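Local coordinates for putative OMPA family lipoprotein (Burkholderia pseudomallei, PDB 4B5C) that probably takes part in the Tol-Pal system, which draws in the outer membrane during cell division and helps maintain its integrity, at residues Leu99-Gly102 with Asp103-Glu107. Numbering follows the deposited sequence.
Sequences LGVG and DAQME
V101 and M106 meet on the inner side of the turn that carries the chain from a helix into a strand. CG1 of V101 lies 3.6 Å from SD of M106, and the two side chains cross at about a right angle. The methyl that reaches the sulfur is the one anti to the backbone N of V101 (chi1 -180°). The methionine chain runs straight to its sulfur and then bends at chi3 (-58°), which brings CE back to 3.8 Å from O of G102. A branched valine and a flexible methionine suit this buried corner, one short and rigid, the other unbranched and able to bend at its sulfur.

The same carbonyl closes a type I beta turn from G102 to Q105. Q105 N donates to G102 O over 3.2 Å, nearly straight at the hydrogen (161°) but from well above the carbonyl plane. The buried Q105 also lays its CB 3.7 Å from that oxygen, while its NE2 is satisfied by the carbonyls of L58 and R64, so the amide pins the turn to backbone beyond it.

The outer side is looser. D103 and A104, at the turn's middle, are exposed; the side chain of D103 sets off away from the preceding residues, a charged type that an exposed turn position readily accepts, and the small A104 adds little packing. Before them, G100 ends helix 78-98 in a Schellman motif, whose positive phi glycine, having no side chain, adopts without strain.

The whole connection links helix 78-98 to edge strand 106-112 of the OmpA-like domain. M106 packs on L96 and R93 of that helix and on I66 of the parallel neighbouring strand 66-71, while V101 reaches L96 and also A55 of helix 48-60.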
ATOM      1  N   LEU A  99      -6.061  10.776   8.314  1.00 28.24           N
ATOM      2  CA  LEU A  99      -6.616  10.118   9.492  1.00 29.02           C
ATOM      3  C   LEU A  99      -5.823  10.439  10.757  1.00 34.56           C
ATOM      4  O   LEU A  99      -6.181  10.000  11.850  1.00 37.87           O
ATOM      5  CB  LEU A  99      -6.693   8.608   9.277  1.00 22.05           C
ATOM      6  CG  LEU A  99      -7.750   8.145   8.273  1.00 25.65           C
ATOM      7  CD1 LEU A  99      -7.454   6.738   7.767  1.00 22.87           C
ATOM      8  CD2 LEU A  99      -9.143   8.226   8.883  1.00 19.90           C
ATOM      9  N   GLY A 100      -4.742  11.199  10.605  1.00 33.56           N
ATOM     10  CA  GLY A 100      -4.000  11.688  11.753  1.00 34.36           C
ATOM     11  C   GLY A 100      -2.686  10.987  12.033  1.00 27.71           C
ATOM     12  O   GLY A 100      -2.120  11.142  13.112  1.00 30.25           O
ATOM     13  N   VAL A 101      -2.192  10.219  11.069  1.00 31.78           N
ATOM     14  CA  VAL A 101      -0.917   9.527  11.240  1.00 30.04           C
ATOM     15  C   VAL A 101       0.259  10.475  11.023  1.00 31.58           C
ATOM     16  O   VAL A 101       0.309  11.203  10.033  1.00 33.89           O
ATOM     17  CB  VAL A 101      -0.789   8.323  10.291  1.00 29.39           C
ATOM     18  CG1 VAL A 101       0.548   7.627  10.504  1.00 29.36           C
ATOM     19  CG2 VAL A 101      -1.940   7.355  10.506  1.00 24.83           C
ATOM     20  N   GLY A 102       1.207  10.453  11.955  1.00 35.15           N
ATOM     21  CA  GLY A 102       2.356  11.339  11.904  1.00 30.65           C
ATOM     22  C   GLY A 102       3.210  11.160  10.664  1.00 33.52           C
ATOM     23  O   GLY A 102       3.361  10.048  10.157  1.00 34.26           O
ATOM     24  N   ASP A 103       3.776  12.261  10.180  1.00 31.62           N
ATOM     25  CA  ASP A 103       4.619  12.233   8.993  0.53 36.03           C
ATOM     26  C   ASP A 103       5.960  11.559   9.279  1.00 34.43           C
ATOM     27  O   ASP A 103       6.693  11.196   8.360  1.00 33.39           O
ATOM     28  CB  ASP A 103       4.844  13.656   8.466  0.53 35.85           C
ATOM     29  CG  ASP A 103       5.582  13.680   7.139  0.53 40.05           C
ATOM     30  OD1 ASP A 103       5.601  12.643   6.443  0.53 45.04           O
ATOM     31  OD2 ASP A 103       6.133  14.743   6.790  0.53 46.82           O
ATOM     32  N   ALA A 104       6.269  11.389  10.559  1.00 32.16           N
ATOM     33  CA  ALA A 104       7.529  10.780  10.966  1.00 30.12           C
ATOM     34  C   ALA A 104       7.448   9.256  10.978  1.00 35.78           C
ATOM     35  O   ALA A 104       8.461   8.575  11.140  1.00 32.83           O
ATOM     36  CB  ALA A 104       7.952  11.298  12.337  1.00 34.81           C
ATOM     37  N   GLN A 105       6.242   8.725  10.796  1.00 33.63           N
ATOM     38  CA  GLN A 105       6.022   7.282  10.857  1.00 37.81           C
ATOM     39  C   GLN A 105       5.890   6.646   9.474  1.00 36.75           C
ATOM     40  O   GLN A 105       5.936   5.424   9.348  1.00 34.36           O
ATOM     41  CB  GLN A 105       4.772   6.958  11.683  1.00 35.08           C
ATOM     42  CG  GLN A 105       4.784   7.514  13.103  1.00 39.94           C
ATOM     43  CD  GLN A 105       3.541   7.133  13.885  1.00 33.90           C
ATOM     44  OE1 GLN A 105       2.690   7.976  14.169  1.00 33.09           O
ATOM     45  NE2 GLN A 105       3.430   5.858  14.237  1.00 36.27           N
ATOM     46  N   MET A 106       5.725   7.466   8.440  1.00 30.04           N
ATOM     47  CA  MET A 106       5.449   6.939   7.104  1.00 36.54           C
ATOM     48  C   MET A 106       6.435   7.398   6.033  1.00 29.84           C
ATOM     49  O   MET A 106       6.880   8.546   6.026  1.00 36.87           O
ATOM     50  CB  MET A 106       4.024   7.296   6.670  1.00 30.41           C
ATOM     51  CG  MET A 106       2.947   6.793   7.609  1.00 31.40           C
ATOM     52  SD  MET A 106       1.300   7.246   7.045  1.00 32.13           S
ATOM     53  CE  MET A 106       1.446   9.031   6.980  1.00 29.21           C
ATOM     54  N   GLU A 107       6.771   6.479   5.136  1.00 30.72           N
ATOM     55  CA  GLU A 107       7.516   6.801   3.925  1.00 25.93           C
ATOM     56  C   GLU A 107       6.910   6.048   2.750  1.00 31.98           C
ATOM     57  O   GLU A 107       6.819   4.820   2.769  1.00 34.54           O
ATOM     58  CB  GLU A 107       8.999   6.456   4.075  1.00 26.83           C
ATOM     59  CG  GLU A 107       9.792   7.488   4.867  1.00 37.62           C
ATOM     60  CD  GLU A 107       9.768   8.861   4.211  1.00 47.51           C
ATOM     61  OE1 GLU A 107       9.753   8.923   2.962  1.00 33.59           O
ATOM     62  OE2 GLU A 107       9.752   9.876   4.941  1.00 38.38           O
TER